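Local coordinates for probable secreted solute-binding lipoprotein (Streptomyces coelicolor, PDB 3I3V) that probably binds a solute outside the cell membrane and passes it to a membrane transporter, as extracellular solute-binding proteins of this family do, at residues W79-A84 with D111-V116; A123-V128 with G324-L329; D136-D141 with R155-K160; T371-S376 with A388-A393. One frame throughout, in Å; residues are numbered along the deposited sequence.

Contact 1. Residues W79-A84 with D111-V116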
loop_
_atom_site.group_PDB
_atom_site.type_symbol
_atom_site.label_atom_id
_atom_site.label_comp_id
_atom_site.label_asym_id
_atom_site.label_seq_id
_atom_site.Cartn_x
_atom_site.Cartn_y
_atom_site.Cartn_z
ATOM N N TRP C 79 35.578 -33.574 31.200
ATOM C CA TRP C 79 35.306 -32.175 31.531
ATOM C C TRP C 79 33.841 -31.787 31.630
ATOM O O TRP C 79 33.464 -31.025 32.511
ATOM C CB TRP C 79 35.978 -31.242 30.514
ATOM C CG TRP C 79 37.466 -31.132 30.663
ATOM C CD1 TRP C 79 38.240 -31.690 31.647
ATOM C CD2 TRP C 79 38.353 -30.356 29.848
ATOM N NE1 TRP C 79 39.546 -31.300 31.498
ATOM C CE2 TRP C 79 39.646 -30.482 30.401
ATOM C CE3 TRP C 79 38.180 -29.565 28.703
ATOM C CZ2 TRP C 79 40.764 -29.845 29.848
ATOM C CZ3 TRP C 79 39.295 -28.932 28.155
ATOM C CH2 TRP C 79 40.567 -29.077 28.728
ATOM N N THR C 80 33.025 -32.297 30.719
ATOM C CA THR C 80 31.616 -31.940 30.690
ATOM C C THR C 80 30.832 -32.377 31.920
ATOM O O THR C 80 30.124 -31.574 32.518
ATOM C CB THR C 80 30.919 -32.507 29.432
ATOM O OG1 THR C 80 31.645 -32.107 28.266
ATOM C CG2 THR C 80 29.503 -31.970 29.318
ATOM N N ASP C 81 30.962 -33.635 32.316
ATOM C CA ASP C 81 30.210 -34.102 33.467
ATOM C C ASP C 81 30.579 -33.411 34.779
ATOM O O ASP C 81 29.694 -33.105 35.574
ATOM C CB ASP C 81 30.343 -35.613 33.619
ATOM C CG ASP C 81 29.280 -36.191 34.526
ATOM O OD1 ASP C 81 28.084 -36.022 34.203
ATOM O OD2 ASP C 81 29.635 -36.810 35.554
ATOM N N VAL C 82 31.867 -33.157 35.014
ATOM C CA VAL C 82 32.262 -32.487 36.253
ATOM C C VAL C 82 32.110 -30.970 36.187
ATOM O O VAL C 82 32.247 -30.289 37.197
ATOM C CB VAL C 82 33.722 -32.808 36.656
ATOM C CG1 VAL C 82 33.878 -34.296 36.882
ATOM C CG2 VAL C 82 34.684 -32.310 35.592
ATOM N N GLY C 83 31.837 -30.438 35.001
ATOM C CA GLY C 83 31.669 -29.001 34.881
ATOM C C GLY C 83 32.931 -28.171 34.729
ATOM O O GLY C 83 32.910 -26.966 34.996
ATOM N N ALA C 84 34.043 -28.777 34.318
ATOM C CA ALA C 84 35.261 -27.985 34.120
ATOM C C ALA C 84 35.011 -27.166 32.846
ATOM O O ALA C 84 35.644 -26.135 32.593
ATOM C CB ALA C 84 36.471 -28.896 33.942
ATOM N N ASP C 111 27.326 -36.156 24.325
ATOM C CA ASP C 111 27.427 -37.257 25.283
ATOM C C ASP C 111 26.075 -37.929 25.513
ATOM O O ASP C 111 25.110 -37.652 24.801
ATOM C CB ASP C 111 27.994 -36.771 26.628
ATOM C CG ASP C 111 27.084 -35.766 27.331
ATOM O OD1 ASP C 111 25.866 -35.755 27.051
ATOM O OD2 ASP C 111 27.589 -34.994 28.177
ATOM N N ASP C 112 26.020 -38.806 26.515
ATOM C CA ASP C 112 24.800 -39.538 26.857
ATOM C C ASP C 112 23.643 -38.651 27.308
ATOM O O ASP C 112 22.484 -38.967 27.038
ATOM C CB ASP C 112 25.081 -40.565 27.958
ATOM C CG ASP C 112 26.005 -41.670 27.502
ATOM O OD1 ASP C 112 26.264 -41.756 26.283
ATOM O OD2 ASP C 112 26.465 -42.460 28.358
ATOM N N GLU C 113 23.950 -37.557 27.999
ATOM C CA GLU C 113 22.916 -36.643 28.484
ATOM C C GLU C 113 22.443 -35.642 27.435
ATOM O O GLU C 113 21.709 -34.703 27.755
ATOM C CB GLU C 113 23.408 -35.866 29.712
ATOM C CG GLU C 113 23.552 -36.685 30.980
ATOM C CD GLU C 113 24.716 -37.640 30.911
ATOM O OE1 GLU C 113 25.847 -37.166 30.666
ATOM O OE2 GLU C 113 24.502 -38.858 31.101
ATOM N N GLY C 114 22.861 -35.837 26.189
ATOM C CA GLY C 114 22.456 -34.918 25.139
ATOM C C GLY C 114 23.173 -33.587 25.262
ATOM O O GLY C 114 22.711 -32.565 24.754
ATOM N N ARG C 115 24.306 -33.592 25.955
ATOM C CA ARG C 115 25.097 -32.380 26.125
ATOM C C ARG C 115 26.170 -32.332 25.043
ATOM O O ARG C 115 26.759 -33.356 24.704
ATOM C CB ARG C 115 25.764 -32.360 27.503
ATOM C CG ARG C 115 24.819 -32.038 28.656
ATOM C CD ARG C 115 25.543 -32.032 30.001
ATOM N NE ARG C 115 26.170 -33.323 30.293
ATOM C CZ ARG C 115 26.533 -33.712 31.509
ATOM N NH1 ARG C 115 26.330 -32.914 32.551
ATOM N NH2 ARG C 115 27.099 -34.893 31.682
ATOM N N VAL C 116 26.410 -31.149 24.485
ATOM C CA VAL C 116 27.442 -31.006 23.466
ATOM C C VAL C 116 28.707 -30.507 24.155
ATOM O O VAL C 116 28.756 -29.381 24.649
ATOM C CB VAL C 116 27.022 -30.019 22.376
ATOM C CG1 VAL C 116 28.106 -29.947 21.297
ATOM C CG2 VAL C 116 25.697 -30.469 21.767
#
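Thr-80 and Arg-115 make the close-packed part of this surface contact, in which the short helix 79-82 meets the loop after helix 103-108. The methyl CG2 of Thr-80, anti to the backbone N, lies over one face of the Arg-115 guanidinium near its rim, with CG2 3.7 Å from NE. The same methyl also touches OD2 of Asp-111, and Thr-80 is buried. The outer side is polar and exposed. There Asp-81 crosses Arg-115 obliquely, its carboxylate plane turned 75° from the guanidinium, and OD1 forms a salt bridge with Arg-115 NH2 (2.9 Å), accepting on its anti lone pair. The bond is nearly straight, at 169°, and OD1 lies in the guanidinium plane.

Asp-111 holds the arginine at NE and at its backbone N. Its OD2 receives Arg-115 NE on the syn lone pair at 3.0 Å, while its OD1 accepts the backbone N of Arg-115 at 2.9 Å, from above the carboxylate plane. These two bonds tie Asp-111 to Arg-115, just beyond the type I turn from Asp-111 to Gly-114. Glu-113 OE1 adds a weak, bent bond to NH2. On the helix side, Gly-83, with positive phi, closes a Schellman motif.

One guanidinium thus serves three carboxylates in a salt-bridge network. With Asp-81 OD1 and Glu-113 OE1 only 4.3 Å apart, the arginine charge probably offsets their mutual repulsion and favours the ionised state of both.

Contact 2. Residues A123-V128 with G324-L329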
loop_
_atom_site.group_PDB
_atom_site.type_symbol
_atom_site.label_atom_id
_atom_site.label_comp_id
_atom_site.label_asym_id
_atom_site.label_seq_id
_atom_site.Cartn_x
_atom_site.Cartn_y
_atom_site.Cartn_z
ATOM N N ALA C 123 38.668 -31.920 11.701
ATOM C CA ALA C 123 38.311 -33.299 11.406
ATOM C C ALA C 123 39.436 -33.994 10.657
ATOM O O ALA C 123 40.470 -33.391 10.370
ATOM C CB ALA C 123 37.034 -33.345 10.573
ATOM N N THR C 124 39.235 -35.271 10.352
ATOM C CA THR C 124 40.233 -36.016 9.610
ATOM C C THR C 124 39.583 -36.929 8.598
ATOM O O THR C 124 38.569 -37.573 8.887
ATOM C CB THR C 124 41.102 -36.910 10.507
ATOM O OG1 THR C 124 41.706 -36.127 11.541
ATOM C CG2 THR C 124 42.187 -37.574 9.670
ATOM N N ASN C 125 40.162 -36.942 7.402
ATOM C CA ASN C 125 39.735 -37.815 6.325
ATOM C C ASN C 125 40.944 -38.732 6.266
ATOM O O ASN C 125 42.076 -38.258 6.181
ATOM C CB ASN C 125 39.578 -37.058 5.013
ATOM C CG ASN C 125 38.144 -37.034 4.531
ATOM O OD1 ASN C 125 37.379 -36.128 4.861
ATOM N ND2 ASN C 125 37.765 -38.048 3.758
ATOM N N TRP C 126 40.706 -40.035 6.335
ATOM C CA TRP C 126 41.781 -41.028 6.347
ATOM C C TRP C 126 41.499 -42.062 5.261
ATOM O O TRP C 126 41.049 -43.168 5.556
ATOM C CB TRP C 126 41.776 -41.706 7.720
ATOM C CG TRP C 126 43.020 -42.406 8.153
ATOM C CD1 TRP C 126 43.775 -43.288 7.433
ATOM C CD2 TRP C 126 43.595 -42.363 9.463
ATOM N NE1 TRP C 126 44.781 -43.803 8.218
ATOM C CE2 TRP C 126 44.692 -43.253 9.469
ATOM C CE3 TRP C 126 43.286 -41.658 10.636
ATOM C CZ2 TRP C 126 45.483 -43.455 10.606
ATOM C CZ3 TRP C 126 44.073 -41.857 11.768
ATOM C CH2 TRP C 126 45.158 -42.751 11.744
ATOM N N PRO C 127 41.767 -41.718 3.990
ATOM C CA PRO C 127 41.521 -42.638 2.872
ATOM C C PRO C 127 42.695 -43.527 2.437
ATOM O O PRO C 127 43.756 -43.554 3.067
ATOM C CB PRO C 127 41.101 -41.690 1.762
ATOM C CG PRO C 127 42.084 -40.546 1.976
ATOM C CD PRO C 127 42.088 -40.366 3.493
ATOM N N VAL C 128 42.481 -44.243 1.337
ATOM C CA VAL C 128 43.488 -45.120 0.759
ATOM C C VAL C 128 43.984 -44.512 -0.553
ATOM O O VAL C 128 43.194 -44.232 -1.455
ATOM C CB VAL C 128 42.912 -46.526 0.458
ATOM C CG1 VAL C 128 44.019 -47.440 -0.020
ATOM C CG2 VAL C 128 42.251 -47.102 1.699
ATOM N N GLY C 324 44.894 -26.848 4.253
ATOM C CA GLY C 324 44.601 -28.206 3.820
ATOM C C GLY C 324 44.016 -29.057 4.937
ATOM O O GLY C 324 44.319 -30.249 5.057
ATOM N N ARG C 325 43.167 -28.437 5.751
ATOM C CA ARG C 325 42.531 -29.105 6.879
ATOM C C ARG C 325 41.164 -29.652 6.516
ATOM O O ARG C 325 40.398 -29.007 5.786
ATOM C CB ARG C 325 42.322 -28.118 8.028
ATOM C CG ARG C 325 43.572 -27.542 8.634
ATOM C CD ARG C 325 43.997 -28.300 9.872
ATOM N NE ARG C 325 44.661 -29.563 9.579
ATOM C CZ ARG C 325 45.704 -29.695 8.763
ATOM N NH1 ARG C 325 46.202 -28.637 8.137
ATOM N NH2 ARG C 325 46.275 -30.883 8.602
ATOM N N ASP C 326 40.855 -30.836 7.026
ATOM C CA ASP C 326 39.535 -31.400 6.812
ATOM C C ASP C 326 38.773 -30.765 7.976
ATOM O O ASP C 326 39.333 -30.597 9.066
ATOM C CB ASP C 326 39.557 -32.919 6.945
ATOM C CG ASP C 326 40.424 -33.586 5.891
ATOM O OD1 ASP C 326 40.235 -33.284 4.686
ATOM O OD2 ASP C 326 41.282 -34.411 6.270
HETATM N N MSE C 327 37.513 -30.405 7.750
HETATM C CA MSE C 327 36.721 -29.739 8.784
HETATM C C MSE C 327 35.496 -30.512 9.236
HETATM O O MSE C 327 34.996 -31.373 8.517
HETATM C CB MSE C 327 36.264 -28.362 8.281
HETATM C CG MSE C 327 37.386 -27.456 7.804
HETATM SE SE MSE C 327 38.589 -26.964 9.220
HETATM C CE MSE C 327 37.540 -25.543 9.995
ATOM N N ALA C 328 35.016 -30.184 10.433
ATOM C CA ALA C 328 33.826 -30.813 10.990
ATOM C C ALA C 328 32.585 -30.004 10.626
ATOM O O ALA C 328 31.482 -30.365 11.019
ATOM C CB ALA C 328 33.943 -30.920 12.496
ATOM N N LEU C 329 32.764 -28.911 9.881
ATOM C CA LEU C 329 31.640 -28.068 9.472
ATOM C C LEU C 329 31.418 -28.145 7.964
ATOM O O LEU C 329 32.322 -28.516 7.210
ATOM C CB LEU C 329 31.899 -26.609 9.863
ATOM C CG LEU C 329 32.413 -26.340 11.281
ATOM C CD1 LEU C 329 32.656 -24.847 11.463
ATOM C CD2 LEU C 329 31.405 -26.844 12.295
HETATM O O HOH W 1 36.998 -33.350 4.743
#
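The long strand 122-131 of the mixed sheet, deep in the chain, is met here by the segment that follows helix 313-323. Gly-324, with positive phi, ends the helical conformation, and the chain then runs past Ala-123. A single backbone bond joins the two, from Ala-123 N to Asp-326 O at 3.0 Å, with the donor 46° out of the carbonyl plane. Beside this bond, the methyl CB of Ala-123 presses on the backbone of Met-327, a selenomethionine, 3.5 Å from its carbonyl carbon C, and meets CB of Ala-328 at 4.4 Å.

Most of the contact is carried by the Asp-326 side chain. With CG anti to its own carbonyl carbon (chi1 -63°), the carboxylate reaches along the strand to Asn-125, whose backbone N bonds OD2 at 3.0 Å. This donor also comes from above the plane, 58° out of it. Asn-125 and Asp-326 cross at about a right angle, with CB of Asn-125 3.4 Å from OD2. A water bridges their two OD1 atoms, donating to Asn-125 OD1 at 2.8 Å and to Asp-326 OD1 at 3.2 Å.

Ser-249 OG and Gln-345 NE2 bond to OD2 and OD1 respectively. Both oxygens are held by neutral donors (a backbone N-H, a hydroxyl, an amide and a water), which would be consistent with a buried negative charge stabilised by hydrogen bonds.

Contact 3. Residues D136-D141 with R155-K160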
loop_
_atom_site.group_PDB
_atom_site.type_symbol
_atom_site.label_atom_id
_atom_site.label_comp_id
_atom_site.label_asym_id
_atom_site.label_seq_id
_atom_site.Cartn_x
_atom_site.Cartn_y
_atom_site.Cartn_z
ATOM N N ASP C 136 50.000 -49.393 -13.168
ATOM C CA ASP C 136 50.119 -49.541 -14.613
ATOM C C ASP C 136 51.312 -50.422 -14.966
ATOM O O ASP C 136 51.192 -51.310 -15.806
ATOM C CB ASP C 136 50.272 -48.176 -15.299
ATOM C CG ASP C 136 48.943 -47.441 -15.463
ATOM O OD1 ASP C 136 47.870 -48.078 -15.388
ATOM O OD2 ASP C 136 48.974 -46.215 -15.691
ATOM N N ARG C 137 52.459 -50.184 -14.333
ATOM C CA ARG C 137 53.644 -50.995 -14.605
ATOM C C ARG C 137 53.355 -52.468 -14.330
ATOM O O ARG C 137 53.899 -53.355 -14.990
ATOM C CB ARG C 137 54.826 -50.590 -13.719
ATOM C CG ARG C 137 55.183 -49.117 -13.681
ATOM C CD ARG C 137 56.577 -48.935 -13.060
ATOM N NE ARG C 137 56.760 -47.643 -12.389
ATOM C CZ ARG C 137 56.633 -46.455 -12.976
ATOM N NH1 ARG C 137 56.322 -46.374 -14.264
ATOM N NH2 ARG C 137 56.818 -45.342 -12.269
ATOM N N ALA C 138 52.498 -52.722 -13.344
ATOM C CA ALA C 138 52.157 -54.082 -12.942
ATOM C C ALA C 138 51.076 -54.747 -13.782
ATOM O O ALA C 138 50.924 -55.967 -13.752
ATOM C CB ALA C 138 51.751 -54.095 -11.472
ATOM N N GLY C 139 50.314 -53.952 -14.520
ATOM C CA GLY C 139 49.274 -54.534 -15.342
ATOM C C GLY C 139 47.879 -54.444 -14.758
ATOM O O GLY C 139 46.933 -54.967 -15.342
ATOM N N VAL C 140 47.741 -53.806 -13.600
ATOM C CA VAL C 140 46.426 -53.643 -12.984
ATOM C C VAL C 140 45.944 -52.266 -13.433
ATOM O O VAL C 140 46.461 -51.235 -13.016
ATOM C CB VAL C 140 46.497 -53.781 -11.427
ATOM C CG1 VAL C 140 47.899 -53.507 -10.945
ATOM C CG2 VAL C 140 45.507 -52.852 -10.758
ATOM N N ASP C 141 44.946 -52.278 -14.308
ATOM C CA ASP C 141 44.396 -51.074 -14.917
ATOM C C ASP C 141 43.235 -50.400 -14.198
ATOM O O ASP C 141 42.685 -49.416 -14.699
ATOM C CB ASP C 141 43.987 -51.410 -16.351
ATOM C CG ASP C 141 44.302 -52.857 -16.716
ATOM O OD1 ASP C 141 43.808 -53.759 -16.000
ATOM O OD2 ASP C 141 45.041 -53.093 -17.702
ATOM N N ARG C 155 49.440 -59.478 -6.035
ATOM C CA ARG C 155 50.223 -60.488 -6.741
ATOM C C ARG C 155 50.937 -59.854 -7.933
ATOM O O ARG C 155 52.158 -59.945 -8.059
ATOM C CB ARG C 155 49.315 -61.617 -7.230
ATOM C CG ARG C 155 48.977 -62.647 -6.177
ATOM C CD ARG C 155 50.245 -63.359 -5.718
ATOM N NE ARG C 155 50.661 -62.913 -4.397
ATOM C CZ ARG C 155 51.830 -63.200 -3.832
ATOM N NH1 ARG C 155 52.731 -63.937 -4.474
ATOM N NH2 ARG C 155 52.088 -62.757 -2.609
ATOM N N LYS C 156 50.168 -59.206 -8.802
ATOM C CA LYS C 156 50.743 -58.554 -9.972
ATOM C C LYS C 156 51.852 -57.585 -9.583
ATOM O O LYS C 156 52.924 -57.594 -10.185
ATOM C CB LYS C 156 49.661 -57.816 -10.760
ATOM C CG LYS C 156 48.759 -58.736 -11.572
ATOM C CD LYS C 156 47.851 -57.926 -12.483
ATOM C CE LYS C 156 47.541 -58.673 -13.781
ATOM N NZ LYS C 156 46.782 -59.930 -13.551
ATOM N N LEU C 157 51.590 -56.758 -8.574
ATOM C CA LEU C 157 52.572 -55.788 -8.089
ATOM C C LEU C 157 53.871 -56.451 -7.630
ATOM O O LEU C 157 54.960 -56.027 -8.004
ATOM C CB LEU C 157 51.978 -54.971 -6.939
ATOM C CG LEU C 157 50.985 -53.863 -7.295
ATOM C CD1 LEU C 157 50.166 -53.487 -6.070
ATOM C CD2 LEU C 157 51.748 -52.647 -7.816
ATOM N N ARG C 158 53.756 -57.488 -6.812
ATOM C CA ARG C 158 54.937 -58.198 -6.319
ATOM C C ARG C 158 55.729 -58.842 -7.462
ATOM O O ARG C 158 56.952 -58.954 -7.387
ATOM C CB ARG C 158 54.525 -59.277 -5.303
ATOM C CG ARG C 158 54.319 -58.781 -3.880
ATOM C CD ARG C 158 53.707 -59.876 -3.029
ATOM N NE ARG C 158 53.548 -59.495 -1.629
ATOM C CZ ARG C 158 54.532 -59.492 -0.737
ATOM N NH1 ARG C 158 55.759 -59.852 -1.086
ATOM N NH2 ARG C 158 54.286 -59.129 0.509
ATOM N N ALA C 159 55.024 -59.256 -8.517
ATOM C CA ALA C 159 55.653 -59.890 -9.676
ATOM C C ALA C 159 56.640 -58.968 -10.381
ATOM O O ALA C 159 57.599 -59.438 -10.993
ATOM C CB ALA C 159 54.587 -60.361 -10.662
ATOM N N LYS C 160 56.400 -57.660 -10.304
ATOM C CA LYS C 160 57.290 -56.689 -10.925
ATOM C C LYS C 160 58.259 -56.176 -9.868
ATOM O O LYS C 160 59.027 -55.244 -10.108
ATOM C CB LYS C 160 56.499 -55.516 -11.514
ATOM C CG LYS C 160 55.357 -55.918 -12.447
ATOM C CD LYS C 160 55.804 -56.860 -13.569
ATOM C CE LYS C 160 56.856 -56.230 -14.468
ATOM N NZ LYS C 160 57.257 -57.172 -15.554
#
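The ends of helices 132-138 and 147-159 come together at Ala-138 and Leu-157, whose CA atoms are 5.2 Å apart, and no hydrogen bond crosses between the segments. Ala-138 occupies the middle. Its methyl CB points to the second helix and rests 3.9 Å from CA of Leu-157, low enough to meet the backbone itself. The isobutyl group of Leu-157 bends back to the same methyl, with CD2 also 3.9 Å from Ala-138 CB. Chi1 of -77° sets its CG anti to the carbonyl carbon.

Two lysines flank this centre with their aliphatic parts. Lys-156 runs alongside the backbone of Ala-138 and Gly-139: its CB lies 3.7 Å from Ala-138 O, and after bends at chi3 and chi4 its CE comes to 4.1 Å from Gly-139 O. Lys-156 merely passes over this glycine, whose backbone angles by themselves call for the residue type. Gly-139 is the positive-phi residue (phi 101°) of a Schellman motif that terminates helix 132-138, with its N bonded to Asp-136 O. The chain then turns through Val-140, whose CB lies 4.5 Å from Lys-156 CD.

Lys-160 covers the other flank. It is coiled by bends at chi2 and chi3, which bring CG to 3.7 Å from Ala-138 CA and near Arg-137 O, so hydrocarbon lies against the exposed last turn. Beneath, Leu-157 also touches Leu-135 and Pro-164 of strand 163-166, while Arg-158, on a different face of the helix, forms a salt bridge with Asp-223.

Contact 4. Residues T371-S376 with A388-A393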
loop_
_atom_site.group_PDB
_atom_site.type_symbol
_atom_site.label_atom_id
_atom_site.label_comp_id
_atom_site.label_asym_id
_atom_site.label_seq_id
_atom_site.Cartn_x
_atom_site.Cartn_y
_atom_site.Cartn_z
ATOM N N THR C 371 50.956 -53.408 20.182
ATOM C CA THR C 371 51.848 -54.552 20.270
ATOM C C THR C 371 51.120 -55.790 19.765
ATOM O O THR C 371 51.731 -56.673 19.155
ATOM C CB THR C 371 52.335 -54.783 21.731
ATOM O OG1 THR C 371 53.002 -53.608 22.211
ATOM C CG2 THR C 371 53.321 -55.939 21.793
ATOM N N ALA C 372 49.815 -55.850 20.018
ATOM C CA ALA C 372 48.994 -56.974 19.571
ATOM C C ALA C 372 48.831 -56.882 18.061
ATOM O O ALA C 372 48.698 -57.898 17.369
ATOM C CB ALA C 372 47.623 -56.931 20.236
ATOM N N THR C 373 48.826 -55.649 17.563
ATOM C CA THR C 373 48.684 -55.409 16.138
ATOM C C THR C 373 49.930 -55.856 15.385
ATOM O O THR C 373 49.828 -56.392 14.285
ATOM C CB THR C 373 48.388 -53.939 15.864
ATOM O OG1 THR C 373 46.999 -53.692 16.120
ATOM C CG2 THR C 373 48.702 -53.589 14.434
ATOM N N SER C 374 51.104 -55.653 15.973
ATOM C CA SER C 374 52.329 -56.102 15.325
ATOM C C SER C 374 52.268 -57.625 15.168
ATOM O O SER C 374 52.518 -58.158 14.091
ATOM C CB SER C 374 53.550 -55.721 16.159
ATOM O OG SER C 374 54.742 -56.126 15.510
ATOM N N THR C 375 51.919 -58.313 16.251
ATOM C CA THR C 375 51.805 -59.768 16.248
ATOM C C THR C 375 50.843 -60.217 15.147
ATOM O O THR C 375 51.131 -61.158 14.399
ATOM C CB THR C 375 51.285 -60.301 17.619
ATOM O OG1 THR C 375 52.220 -59.978 18.652
ATOM C CG2 THR C 375 51.112 -61.813 17.584
ATOM N N SER C 376 49.708 -59.535 15.047
ATOM C CA SER C 376 48.695 -59.863 14.049
ATOM C C SER C 376 49.127 -59.712 12.591
ATOM O O SER C 376 48.630 -60.429 11.727
ATOM C CB SER C 376 47.441 -59.022 14.283
ATOM O OG SER C 376 46.936 -59.221 15.589
ATOM N N ALA C 388 43.015 -63.377 20.205
ATOM C CA ALA C 388 43.506 -63.507 21.573
ATOM C C ALA C 388 44.477 -62.369 21.920
ATOM O O ALA C 388 44.434 -61.801 23.020
ATOM C CB ALA C 388 44.194 -64.872 21.760
ATOM N N ALA C 389 45.347 -62.031 20.975
ATOM C CA ALA C 389 46.312 -60.962 21.190
ATOM C C ALA C 389 45.599 -59.616 21.339
ATOM O O ALA C 389 45.961 -58.799 22.182
ATOM C CB ALA C 389 47.302 -60.913 20.027
ATOM N N LEU C 390 44.582 -59.390 20.518
ATOM C CA LEU C 390 43.833 -58.142 20.578
ATOM C C LEU C 390 43.134 -58.040 21.935
ATOM O O LEU C 390 43.290 -57.050 22.651
ATOM C CB LEU C 390 42.812 -58.099 19.434
ATOM C CG LEU C 390 43.051 -57.231 18.182
ATOM C CD1 LEU C 390 44.526 -56.949 17.961
ATOM C CD2 LEU C 390 42.441 -57.934 16.974
ATOM N N GLU C 391 42.384 -59.081 22.295
ATOM C CA GLU C 391 41.656 -59.104 23.555
ATOM C C GLU C 391 42.548 -58.980 24.787
ATOM O O GLU C 391 42.124 -58.435 25.810
ATOM C CB GLU C 391 40.817 -60.376 23.652
ATOM C CG GLU C 391 39.789 -60.521 22.536
ATOM C CD GLU C 391 38.828 -61.672 22.769
ATOM O OE1 GLU C 391 39.160 -62.571 23.574
ATOM O OE2 GLU C 391 37.748 -61.683 22.143
ATOM N N SER C 392 43.777 -59.480 24.693
ATOM C CA SER C 392 44.716 -59.409 25.810
ATOM C C SER C 392 45.232 -57.997 26.018
ATOM O O SER C 392 45.791 -57.676 27.071
ATOM C CB SER C 392 45.905 -60.332 25.568
ATOM O OG SER C 392 45.795 -61.514 26.344
ATOM N N ALA C 393 45.053 -57.156 25.007
ATOM C CA ALA C 393 45.506 -55.782 25.093
ATOM C C ALA C 393 44.662 -55.056 26.129
ATOM O O ALA C 393 45.060 -54.020 26.651
ATOM C CB ALA C 393 45.384 -55.102 23.726
#
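Ala-372 sets its methyl against the backbone of Ala-389, with CB 3.2 Å from the carbonyl O and 4.0 Å from the methyl CB of that residue. Both methyls point toward the other segment, and their CA atoms are just 5.1 Å apart, the nearest CA pair between the two segments. The last two helices of the chain, 363-377 and 383-392, form an antiparallel helix pair: the axes of the helical segments 371-376 and 388-392 have 175° between their directions, with a closest approach of 8.5 Å. Two alanines face each other where these segments lie side by side, which lets the backbones come this close.

Leu-390 packs beside the alanines. It leaves its backbone alongside the partner helix, yet CD1 reaches over and lies 3.8 Å from Ala-372 CB. Chi1 of -104° and chi2 of 24° both depart from the usual staggered values, and this bent conformation is what carries CD1 across. One turn on, the same methyl lies 4.1 Å from Ser-376 OG.

That hydroxyl does not seek the other helix. With OG anti to its carbonyl carbon, Ser-376 turns it back on its own helix and donates to Ala-372 O at 2.8 Å. The backbone N of Ser-376 bonds to the same oxygen, so one carbonyl accepts twice and the buried hydroxyl is satisfied.

No hydrogen bond joins the segments. Around them, helix 172-182 packs against the pair, with Leu-178 and Ile-182 touching Leu-390 and Leu-178 also reaching Thr-373, while Arg-216 of helix 203-217 bonds Ser-376 O.

How the contacts relate
From the N terminus, contact 1 comes first, closing a short loop of 26 residues between helix 79-82 and the loop before strand 122-131. Contact 2 then opens on that strand and closes only at 324-329, spanning 195 residues. Contact 3 falls wholly within this span: helix 132-138 follows the strand directly, and a small loop brings helix 147-159 back to it. Contact 4 comes after all of these, pairing the last two helices across 11 residues. None cross. Contacts 1 and 3 lie on opposite sides of the chain's centre, about 52 Å between centres, whereas contact 2 sits near the middle, joining sequence-distant parts of the fold.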